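Lin0012 protein (Listeria innocua, PDB 3K17) probably phosphorylates phosphomevalonate at the expense of ATP, as a GHMP-family kinase of the mevalonate route to isopentenyl diphosphate. Local coordinates at residues L41-S46 with V99-E104; N49-P54 with E73-T78; N252-Q257 with I274-R279. One frame throughout, in Å; residues are numbered along the deposited sequence.

In the fold
Contacts 1 and 2 share one side of the chain's centre, their own centres about 11 Å apart, while contact 3 lies on the opposite side, its centre about 42 Å from that of contact 1. Strand 99-105 joins the first two: it pairs antiparallel with strand 37-45 in contact 1 and parallel with strand 50-52, which contact 2 packs against the start of helix 76-91. Contact 1 is partly buried, with backbone hydrogen bonds, one apolar face and a more polar, partly exposed face with a water bridge. Contacts 2 and 3 are buried and rely on side chains: an aromatic face against aliphatic groups in contact 2, an aliphatic and polar helix seam in contact 3.

Contact 1. Residues L41-S46 with V99-E104; sequences LTLEDS and VKMVIE
Leu41 and Ile103 face each other as a non-hydrogen-bonded pair of two antiparallel strands, whose axes make an angle of 165°. The Leu41 side chain can be traced outward atom by atom. Its CB stands 4.2 Å from Ile103 CG1. With CG anti to the backbone N (chi1 -168°), the branch point comes closer, Leu41 CG lying 3.7 Å from Ile103 CG1. There the chain forks: CD1 stays beside Ile103, touching both CG1 and CD1, whereas Leu41 CD2 reaches the next pair on the same face and meets CG of Met101, a selenomethionine, at 4.0 Å. Leu43 lies side by side with Met101, pointing the same way, and its CD1 touches that same CG, so that two leucine methyls converge on one selenomethionine carbon. Leu41 also packs on Ala126, Val127 and Ala130 of helix 119-135, and Met101 on Ile82 of helix 76-91, which buries this face.

The other face, carrying Thr42, Val102, Glu44 and Lys100, is mixed and partly exposed. Glu44 and Lys100 run side by side, Glu44 CG 3.8 Å from Lys100 CB, but their charged ends do not meet: Glu44 OE2 and Lys100 NZ are 4.6 Å apart. A water bridges them, donating to Glu44 OE2 and accepting from Lys100 NZ.

Two reciprocal pairs of backbone bonds fix the register. Thr42 and Val102 exchange N-H and C=O, and so do Glu44 and Lys100, where Lys100 N reaches Glu44 O at 2.7 Å with a nearly straight 168° angle. Between them come CA-H...O contacts, such as Leu43 CA to Lys100 O at 3.2 Å. This is a regular antiparallel beta ladder, with hydrogen-bonded and non-hydrogen-bonded pairs in turn, within the mixed sheet of a GHMP-kinase fold.

Contact 2. Residues N49-P54 with E73-T78; sequences NELWIP and EHWTFT
The indole of Trp75 takes Ile53 on one face: CG1 is 3.9 Å from the centroid of the six-membered ring and 30° off its normal, a CH-pi contact, while Ile53 CD1 stands 3.6 Å above the plane, offset toward the rim. At the edge, near the ring plane, comes the backbone CA of Trp52. Tyr56 also stacks with this ring. A second flat group, the Trp52 indole, takes almost no part across the contact; its NE1 donates a 2.8 Å hydrogen bond to Glu50 OE1, which lies in the indole plane but is met from above the carboxylate plane.

Ile53 has CG1 between its backbone N and carbonyl carbon (chi1 61°), and the side chain crosses that of Trp75 obliquely, with CD1 running on to His74 O at 3.3 Å. Leu51 slides past Trp75 in the opposite direction, its CG 3.7 Å from Trp75 CZ3. Leu51 CD2 then continues to Thr78 OG1, 3.6 Å away. Thr78 packs in turn on Ile103 and on Ala123 and Val127 of helix 119-135.

Strand 50-52 and strand 99-105 are parallel neighbours joined through helix 76-91, a beta-alpha-beta crossover whose first strand and helix start meet here. No hydrogen bond links the two segments; the chemistry implies that their direct cohesion comes from dispersion and CH-pi contact.

Contact 3. Residues N252-Q257 with I274-R279; sequences NEIMKQ and IKENRR
Ile254 reaches across to Glu276 because its outer torsion is anti (chi2 175°), placing CD1 anti to CA, at the far end of an extended branch. Met255, a selenomethionine, arrives differently: its CB points away from the partner helix, but bends at chi2 and chi3 swing CE back toward Asn277.

The Ile254 tip does most of the touching. Its CD1 lies 3.6 Å from Glu276 CB, and it also rests against the backbone, 3.7 Å from Asn277 N. The methyl thus presses on the stem of an acidic residue and on the helix surface beside it. Ile280, one turn beyond Glu276, packs on the same isoleucine. Met255 CE is 4.0 Å from Asn277 CG; which amide atom it faces is uncertain, since that amide is probably turned over in the model. Both Met255 and Asn277 touch Ala18 of strand 7-18.

Toward the more open side, Gln257 and Glu276 cross at about a right angle, with amide and carboxylate planes 44° apart. Glu276 OE1 is held by a salt bridge to Arg250, of the first helix. Arg250 bridges to Glu253 OE1 as well; these two OE1 atoms, of Glu253 and Glu276, are 6.5 Å apart, a spacing at which the shared guanidinium would be expected to ease the repulsion of like charges.

Helices 241-264 and 267-288, separated by a very short link, form an antiparallel hairpin; the two segment axes approach to 9.8 Å at 159°, and the Ile254 and Asn277 CA atoms to 6.7 Å. With no clear hydrogen bond between the segments, what joins them here is a mixed seam, in which an isoleucine methyl packs on the stem of a glutamate, flanked by an arginine that ties Glu276 back to the first helix.

Contact 1. Residues L41-S46 with V99-E104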
loop_
_atom_site.group_PDB
_atom_site.type_symbol
_atom_site.label_atom_id
_atom_site.label_comp_id
_atom_site.label_asym_id
_atom_site.label_seq_id
_atom_site.Cartn_x
_atom_site.Cartn_y
_atom_site.Cartn_z
ATOM N N LEU A 41 14.381 8.741 -35.212
ATOM C CA LEU A 41 12.955 8.657 -34.917
ATOM C C LEU A 41 12.180 8.761 -36.235
ATOM O O LEU A 41 12.273 9.767 -36.942
ATOM C CB LEU A 41 12.544 9.787 -33.955
ATOM C CG LEU A 41 11.149 9.648 -33.336
ATOM C CD1 LEU A 41 11.030 10.531 -32.113
ATOM C CD2 LEU A 41 10.075 10.000 -34.371
ATOM N N THR A 42 11.437 7.707 -36.569
ATOM C CA THR A 42 10.641 7.685 -37.794
ATOM C C THR A 42 9.171 7.878 -37.419
ATOM O O THR A 42 8.619 7.124 -36.609
ATOM C CB THR A 42 10.847 6.353 -38.549
ATOM O OG1 THR A 42 12.244 6.182 -38.826
ATOM C CG2 THR A 42 10.079 6.349 -39.869
ATOM N N LEU A 43 8.550 8.905 -37.991
ATOM C CA LEU A 43 7.156 9.228 -37.698
ATOM C C LEU A 43 6.259 9.130 -38.919
ATOM O O LEU A 43 6.651 9.500 -40.024
ATOM C CB LEU A 43 7.059 10.641 -37.108
ATOM C CG LEU A 43 5.672 11.254 -36.866
ATOM C CD1 LEU A 43 5.793 12.371 -35.854
ATOM C CD2 LEU A 43 5.070 11.788 -38.177
ATOM N N GLU A 44 5.044 8.644 -38.710
ATOM C CA GLU A 44 4.091 8.504 -39.799
ATOM C C GLU A 44 2.682 8.572 -39.232
ATOM O O GLU A 44 2.479 8.367 -38.036
ATOM C CB GLU A 44 4.300 7.161 -40.502
ATOM C CG GLU A 44 3.895 5.967 -39.662
ATOM C CD GLU A 44 4.405 4.651 -40.217
ATOM O OE1 GLU A 44 5.636 4.443 -40.219
ATOM O OE2 GLU A 44 3.573 3.822 -40.648
ATOM N N ASP A 45 1.710 8.871 -40.088
ATOM C CA ASP A 45 0.323 8.932 -39.648
ATOM C C ASP A 45 -0.122 7.504 -39.403
ATOM O O ASP A 45 0.367 6.580 -40.044
ATOM C CB ASP A 45 -0.573 9.554 -40.721
ATOM C CG ASP A 45 -0.191 10.984 -41.047
ATOM O OD1 ASP A 45 -0.100 11.810 -40.109
ATOM O OD2 ASP A 45 0.010 11.284 -42.244
ATOM N N SER A 46 -1.049 7.329 -38.472
ATOM C CA SER A 46 -1.578 6.015 -38.143
ATOM C C SER A 46 -3.010 6.194 -37.658
ATOM O O SER A 46 -3.497 7.317 -37.565
ATOM C CB SER A 46 -0.728 5.359 -37.047
ATOM O OG SER A 46 -0.648 6.189 -35.900
ATOM N N VAL A 99 -0.320 9.408 -34.633
ATOM C CA VAL A 99 0.945 9.128 -35.306
ATOM C C VAL A 99 1.693 7.952 -34.688
ATOM O O VAL A 99 1.560 7.665 -33.494
ATOM C CB VAL A 99 1.906 10.347 -35.281
ATOM C CG1 VAL A 99 1.263 11.539 -35.974
ATOM C CG2 VAL A 99 2.284 10.685 -33.851
ATOM N N LYS A 100 2.480 7.277 -35.520
ATOM C CA LYS A 100 3.296 6.157 -35.079
ATOM C C LYS A 100 4.734 6.651 -35.097
ATOM O O LYS A 100 5.184 7.215 -36.093
ATOM C CB LYS A 100 3.144 4.971 -36.029
ATOM C CG LYS A 100 4.185 3.872 -35.838
ATOM C CD LYS A 100 3.950 2.720 -36.814
ATOM C CE LYS A 100 5.075 1.698 -36.741
ATOM N NZ LYS A 100 4.862 0.528 -37.634
HETATM N N MSE A 101 5.441 6.463 -33.990
HETATM C CA MSE A 101 6.830 6.897 -33.882
HETATM C C MSE A 101 7.709 5.740 -33.437
HETATM O O MSE A 101 7.414 5.071 -32.440
HETATM C CB MSE A 101 6.958 8.050 -32.881
HETATM C CG MSE A 101 6.314 9.364 -33.336
HETATM SE SE MSE A 101 6.558 10.785 -32.030
HETATM C CE MSE A 101 5.030 10.404 -30.901
ATOM N N VAL A 102 8.785 5.516 -34.182
ATOM C CA VAL A 102 9.722 4.439 -33.895
ATOM C C VAL A 102 11.121 4.990 -33.680
ATOM O O VAL A 102 11.695 5.615 -34.574
ATOM C CB VAL A 102 9.777 3.424 -35.056
ATOM C CG1 VAL A 102 10.843 2.369 -34.777
ATOM C CG2 VAL A 102 8.407 2.772 -35.242
ATOM N N ILE A 103 11.667 4.758 -32.492
ATOM C CA ILE A 103 13.004 5.230 -32.173
ATOM C C ILE A 103 14.033 4.109 -32.213
ATOM O O ILE A 103 13.839 3.051 -31.604
ATOM C CB ILE A 103 13.038 5.888 -30.779
ATOM C CG1 ILE A 103 12.112 7.110 -30.764
ATOM C CG2 ILE A 103 14.479 6.273 -30.413
ATOM C CD1 ILE A 103 12.083 7.862 -29.441
ATOM N N GLU A 104 15.120 4.346 -32.940
ATOM C CA GLU A 104 16.218 3.390 -33.051
ATOM C C GLU A 104 17.449 4.119 -32.536
ATOM O O GLU A 104 17.466 5.349 -32.504
ATOM C CB GLU A 104 16.452 2.986 -34.509
ATOM C CG GLU A 104 15.286 2.291 -35.191
ATOM C CD GLU A 104 15.479 2.212 -36.705
ATOM O OE1 GLU A 104 15.455 3.273 -37.380
ATOM O OE2 GLU A 104 15.668 1.089 -37.218
HETATM O O HOH W 1 13.332 5.018 -36.751
HETATM O O HOH W 2 4.155 1.259 -40.194
#

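Contact 2. Residues N49-P54 with E73-T78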
loop_
_atom_site.group_PDB
_atom_site.type_symbol
_atom_site.label_atom_id
_atom_site.label_comp_id
_atom_site.label_asym_id
_atom_site.label_seq_id
_atom_site.Cartn_x
_atom_site.Cartn_y
_atom_site.Cartn_z
ATOM N N ASN A 49 -2.264 6.391 -31.823
ATOM C CA ASN A 49 -0.909 6.739 -31.418
ATOM C C ASN A 49 -0.092 5.504 -31.126
ATOM O O ASN A 49 -0.594 4.538 -30.566
ATOM C CB ASN A 49 -0.913 7.620 -30.176
ATOM C CG ASN A 49 -1.307 9.034 -30.480
ATOM O OD1 ASN A 49 -0.986 9.553 -31.549
ATOM N ND2 ASN A 49 -1.987 9.680 -29.539
ATOM N N GLU A 50 1.185 5.558 -31.474
ATOM C CA GLU A 50 2.065 4.432 -31.250
ATOM C C GLU A 50 3.493 4.908 -31.026
ATOM O O GLU A 50 4.024 5.684 -31.824
ATOM C CB GLU A 50 2.025 3.526 -32.469
ATOM C CG GLU A 50 1.882 2.071 -32.170
ATOM C CD GLU A 50 1.749 1.263 -33.432
ATOM O OE1 GLU A 50 2.720 1.234 -34.216
ATOM O OE2 GLU A 50 0.671 0.666 -33.643
ATOM N N LEU A 51 4.103 4.463 -29.934
ATOM C CA LEU A 51 5.488 4.818 -29.653
ATOM C C LEU A 51 6.270 3.538 -29.410
ATOM O O LEU A 51 5.857 2.692 -28.614
ATOM C CB LEU A 51 5.605 5.717 -28.414
ATOM C CG LEU A 51 7.046 5.965 -27.949
ATOM C CD1 LEU A 51 7.844 6.683 -29.050
ATOM C CD2 LEU A 51 7.040 6.785 -26.664
ATOM N N TRP A 52 7.393 3.409 -30.107
ATOM C CA TRP A 52 8.275 2.261 -29.965
ATOM C C TRP A 52 9.649 2.807 -29.595
ATOM O O TRP A 52 10.122 3.758 -30.225
ATOM C CB TRP A 52 8.437 1.504 -31.289
ATOM C CG TRP A 52 7.187 0.987 -31.913
ATOM C CD1 TRP A 52 6.148 1.720 -32.410
ATOM C CD2 TRP A 52 6.875 -0.386 -32.180
ATOM N NE1 TRP A 52 5.210 0.889 -32.979
ATOM C CE2 TRP A 52 5.632 -0.409 -32.851
ATOM C CE3 TRP A 52 7.527 -1.598 -31.919
ATOM C CZ2 TRP A 52 5.026 -1.602 -33.266
ATOM C CZ3 TRP A 52 6.924 -2.785 -32.334
ATOM C CH2 TRP A 52 5.686 -2.775 -33.001
ATOM N N ILE A 53 10.277 2.230 -28.576
ATOM C CA ILE A 53 11.625 2.653 -28.205
ATOM C C ILE A 53 12.483 1.405 -28.093
ATOM O O ILE A 53 11.963 0.298 -27.909
ATOM C CB ILE A 53 11.661 3.463 -26.890
ATOM C CG1 ILE A 53 11.145 2.630 -25.709
ATOM C CG2 ILE A 53 10.836 4.722 -27.058
ATOM C CD1 ILE A 53 11.398 3.298 -24.374
ATOM N N PRO A 54 13.810 1.558 -28.209
ATOM C CA PRO A 54 14.721 0.414 -28.132
ATOM C C PRO A 54 14.562 -0.504 -26.935
ATOM O O PRO A 54 14.641 -1.721 -27.073
ATOM C CB PRO A 54 16.105 1.065 -28.168
ATOM C CG PRO A 54 15.862 2.340 -28.946
ATOM C CD PRO A 54 14.565 2.817 -28.353
ATOM N N GLU A 73 9.283 2.084 -16.583
ATOM C CA GLU A 73 10.214 3.127 -16.170
ATOM C C GLU A 73 11.032 3.717 -17.319
ATOM O O GLU A 73 11.392 4.893 -17.295
ATOM C CB GLU A 73 11.173 2.565 -15.117
ATOM C CG GLU A 73 12.396 3.429 -14.846
ATOM C CD GLU A 73 13.453 2.693 -14.035
ATOM O OE1 GLU A 73 13.126 2.221 -12.927
ATOM O OE2 GLU A 73 14.607 2.588 -14.506
ATOM N N HIS A 74 11.325 2.907 -18.328
ATOM C CA HIS A 74 12.130 3.385 -19.438
ATOM C C HIS A 74 11.408 4.233 -20.471
ATOM O O HIS A 74 12.025 4.700 -21.430
ATOM C CB HIS A 74 12.826 2.206 -20.108
ATOM C CG HIS A 74 13.751 1.477 -19.188
ATOM N ND1 HIS A 74 13.301 0.611 -18.215
ATOM C CD2 HIS A 74 15.093 1.554 -19.031
ATOM C CE1 HIS A 74 14.327 0.186 -17.498
ATOM N NE2 HIS A 74 15.425 0.744 -17.972
ATOM N N TRP A 75 10.111 4.443 -20.265
ATOM C CA TRP A 75 9.301 5.259 -21.172
ATOM C C TRP A 75 9.333 6.732 -20.742
ATOM O O TRP A 75 9.020 7.624 -21.520
ATOM C CB TRP A 75 7.827 4.823 -21.136
ATOM C CG TRP A 75 7.522 3.487 -21.746
ATOM C CD1 TRP A 75 7.147 2.347 -21.087
ATOM C CD2 TRP A 75 7.543 3.157 -23.140
ATOM N NE1 TRP A 75 6.931 1.328 -21.988
ATOM C CE2 TRP A 75 7.168 1.798 -23.254
ATOM C CE3 TRP A 75 7.840 3.878 -24.305
ATOM C CZ2 TRP A 75 7.083 1.144 -24.491
ATOM C CZ3 TRP A 75 7.753 3.230 -25.535
ATOM C CH2 TRP A 75 7.378 1.876 -25.617
ATOM N N THR A 76 9.699 6.967 -19.489
ATOM C CA THR A 76 9.672 8.304 -18.923
ATOM C C THR A 76 10.210 9.466 -19.745
ATOM O O THR A 76 9.483 10.428 -19.970
ATOM C CB THR A 76 10.324 8.315 -17.522
ATOM O OG1 THR A 76 9.787 7.236 -16.750
ATOM C CG2 THR A 76 9.989 9.603 -16.796
ATOM N N PHE A 77 11.455 9.401 -20.212
ATOM C CA PHE A 77 11.974 10.535 -20.972
ATOM C C PHE A 77 11.157 10.862 -22.215
ATOM O O PHE A 77 10.804 12.013 -22.422
ATOM C CB PHE A 77 13.445 10.326 -21.359
ATOM C CG PHE A 77 14.409 10.624 -20.242
ATOM C CD1 PHE A 77 14.627 11.939 -19.827
ATOM C CD2 PHE A 77 15.088 9.595 -19.598
ATOM C CE1 PHE A 77 15.513 12.230 -18.777
ATOM C CE2 PHE A 77 15.978 9.874 -18.546
ATOM C CZ PHE A 77 16.186 11.200 -18.139
ATOM N N THR A 78 10.854 9.858 -23.035
ATOM C CA THR A 78 10.097 10.103 -24.256
ATOM C C THR A 78 8.632 10.425 -24.001
ATOM O O THR A 78 8.032 11.228 -24.731
ATOM C CB THR A 78 10.215 8.914 -25.250
ATOM O OG1 THR A 78 9.833 7.696 -24.602
ATOM C CG2 THR A 78 11.647 8.784 -25.738
#

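Contact 3. Residues N252-Q257 with I274-R279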
loop_
_atom_site.group_PDB
_atom_site.type_symbol
_atom_site.label_atom_id
_atom_site.label_comp_id
_atom_site.label_asym_id
_atom_site.label_seq_id
_atom_site.Cartn_x
_atom_site.Cartn_y
_atom_site.Cartn_z
ATOM N N ASN A 252 35.864 28.484 -14.443
ATOM C CA ASN A 252 35.470 29.659 -15.211
ATOM C C ASN A 252 36.635 30.348 -15.909
ATOM O O ASN A 252 36.470 30.901 -17.000
ATOM C CB ASN A 252 34.729 30.642 -14.311
ATOM C CG ASN A 252 33.448 30.056 -13.757
ATOM O OD1 ASN A 252 32.630 29.512 -14.501
ATOM N ND2 ASN A 252 33.265 30.162 -12.450
ATOM N N GLU A 253 37.810 30.312 -15.283
ATOM C CA GLU A 253 39.001 30.918 -15.875
ATOM C C GLU A 253 39.351 30.114 -17.128
ATOM O O GLU A 253 39.572 30.669 -18.202
ATOM C CB GLU A 253 40.186 30.871 -14.891
ATOM C CG GLU A 253 39.919 31.495 -13.524
ATOM C CD GLU A 253 41.159 31.524 -12.623
ATOM O OE1 GLU A 253 41.758 30.454 -12.372
ATOM O OE2 GLU A 253 41.530 32.623 -12.157
ATOM N N ILE A 254 39.376 28.792 -16.978
ATOM C CA ILE A 254 39.705 27.891 -18.078
ATOM C C ILE A 254 38.723 27.983 -19.248
ATOM O O ILE A 254 39.134 27.974 -20.413
ATOM C CB ILE A 254 39.774 26.426 -17.571
ATOM C CG1 ILE A 254 40.860 26.311 -16.492
ATOM C CG2 ILE A 254 40.071 25.473 -18.733
ATOM C CD1 ILE A 254 40.953 24.945 -15.833
HETATM N N MSE A 255 37.429 28.064 -18.942
HETATM C CA MSE A 255 36.406 28.155 -19.986
HETATM C C MSE A 255 36.616 29.396 -20.842
HETATM O O MSE A 255 36.495 29.352 -22.067
HETATM C CB MSE A 255 35.007 28.193 -19.368
HETATM C CG MSE A 255 34.555 26.872 -18.782
HETATM SE SE MSE A 255 34.724 25.420 -20.057
HETATM C CE MSE A 255 36.213 24.523 -19.225
ATOM N N LYS A 256 36.923 30.507 -20.183
ATOM C CA LYS A 256 37.168 31.760 -20.882
ATOM C C LYS A 256 38.309 31.549 -21.877
ATOM O O LYS A 256 38.219 31.960 -23.034
ATOM C CB LYS A 256 37.533 32.852 -19.872
ATOM C CG LYS A 256 37.625 34.253 -20.457
ATOM C CD LYS A 256 37.752 35.300 -19.355
ATOM C CE LYS A 256 36.523 35.299 -18.441
ATOM N NZ LYS A 256 35.257 35.587 -19.182
ATOM N N GLN A 257 39.369 30.887 -21.417
ATOM C CA GLN A 257 40.535 30.596 -22.250
ATOM C C GLN A 257 40.197 29.711 -23.443
ATOM O O GLN A 257 40.512 30.036 -24.593
ATOM C CB GLN A 257 41.610 29.896 -21.419
ATOM C CG GLN A 257 42.374 30.794 -20.461
ATOM C CD GLN A 257 43.226 29.994 -19.489
ATOM O OE1 GLN A 257 43.910 29.044 -19.879
ATOM N NE2 GLN A 257 43.192 30.377 -18.218
ATOM N N ILE A 274 42.790 22.178 -22.015
ATOM C CA ILE A 274 42.293 20.831 -21.765
ATOM C C ILE A 274 43.080 20.195 -20.613
ATOM O O ILE A 274 42.499 19.576 -19.714
ATOM C CB ILE A 274 42.410 19.963 -23.034
ATOM C CG1 ILE A 274 41.455 20.490 -24.112
ATOM C CG2 ILE A 274 42.097 18.512 -22.716
ATOM C CD1 ILE A 274 39.982 20.451 -23.717
ATOM N N LYS A 275 44.401 20.367 -20.626
ATOM C CA LYS A 275 45.238 19.805 -19.572
ATOM C C LYS A 275 44.813 20.370 -18.227
ATOM O O LYS A 275 44.699 19.638 -17.242
ATOM C CB LYS A 275 46.715 20.133 -19.807
ATOM C CG LYS A 275 47.294 19.624 -21.113
ATOM C CD LYS A 275 48.808 19.851 -21.129
ATOM C CE LYS A 275 49.366 19.863 -22.540
ATOM N NZ LYS A 275 49.065 18.603 -23.255
ATOM N N GLU A 276 44.574 21.678 -18.188
ATOM C CA GLU A 276 44.154 22.326 -16.951
ATOM C C GLU A 276 42.772 21.846 -16.517
ATOM O O GLU A 276 42.544 21.587 -15.331
ATOM C CB GLU A 276 44.136 23.849 -17.115
ATOM C CG GLU A 276 45.490 24.466 -17.436
ATOM C CD GLU A 276 45.453 25.980 -17.367
ATOM O OE1 GLU A 276 45.189 26.509 -16.270
ATOM O OE2 GLU A 276 45.680 26.642 -18.402
ATOM N N ASN A 277 41.847 21.733 -17.469
ATOM C CA ASN A 277 40.503 21.270 -17.128
ATOM C C ASN A 277 40.637 19.873 -16.535
ATOM O O ASN A 277 40.034 19.560 -15.514
ATOM C CB ASN A 277 39.601 21.216 -18.367
ATOM C CG ASN A 277 38.119 21.235 -18.013
ATOM O OD1 ASN A 277 37.732 20.923 -16.887
ATOM N ND2 ASN A 277 37.282 21.594 -18.981
ATOM N N ARG A 278 41.438 19.036 -17.185
ATOM C CA ARG A 278 41.653 17.678 -16.705
ATOM C C ARG A 278 42.131 17.707 -15.262
ATOM O O ARG A 278 41.665 16.937 -14.430
ATOM C CB ARG A 278 42.705 16.955 -17.554
ATOM C CG ARG A 278 43.053 15.567 -17.014
ATOM C CD ARG A 278 44.242 14.931 -17.714
ATOM N NE ARG A 278 44.518 13.612 -17.149
ATOM C CZ ARG A 278 45.622 12.903 -17.372
ATOM N NH1 ARG A 278 46.579 13.374 -18.158
ATOM N NH2 ARG A 278 45.773 11.717 -16.796
ATOM N N ARG A 279 43.064 18.608 -14.979
ATOM C CA ARG A 279 43.637 18.732 -13.647
ATOM C C ARG A 279 42.631 19.078 -12.560
ATOM O O ARG A 279 42.585 18.410 -11.526
ATOM C CB ARG A 279 44.765 19.771 -13.652
ATOM C CG ARG A 279 45.907 19.462 -14.626
ATOM C CD ARG A 279 46.470 18.065 -14.403
ATOM N NE ARG A 279 47.698 17.815 -15.161
ATOM C CZ ARG A 279 47.773 17.714 -16.486
ATOM N NH1 ARG A 279 46.687 17.842 -17.238
ATOM N NH2 ARG A 279 48.943 17.469 -17.062
#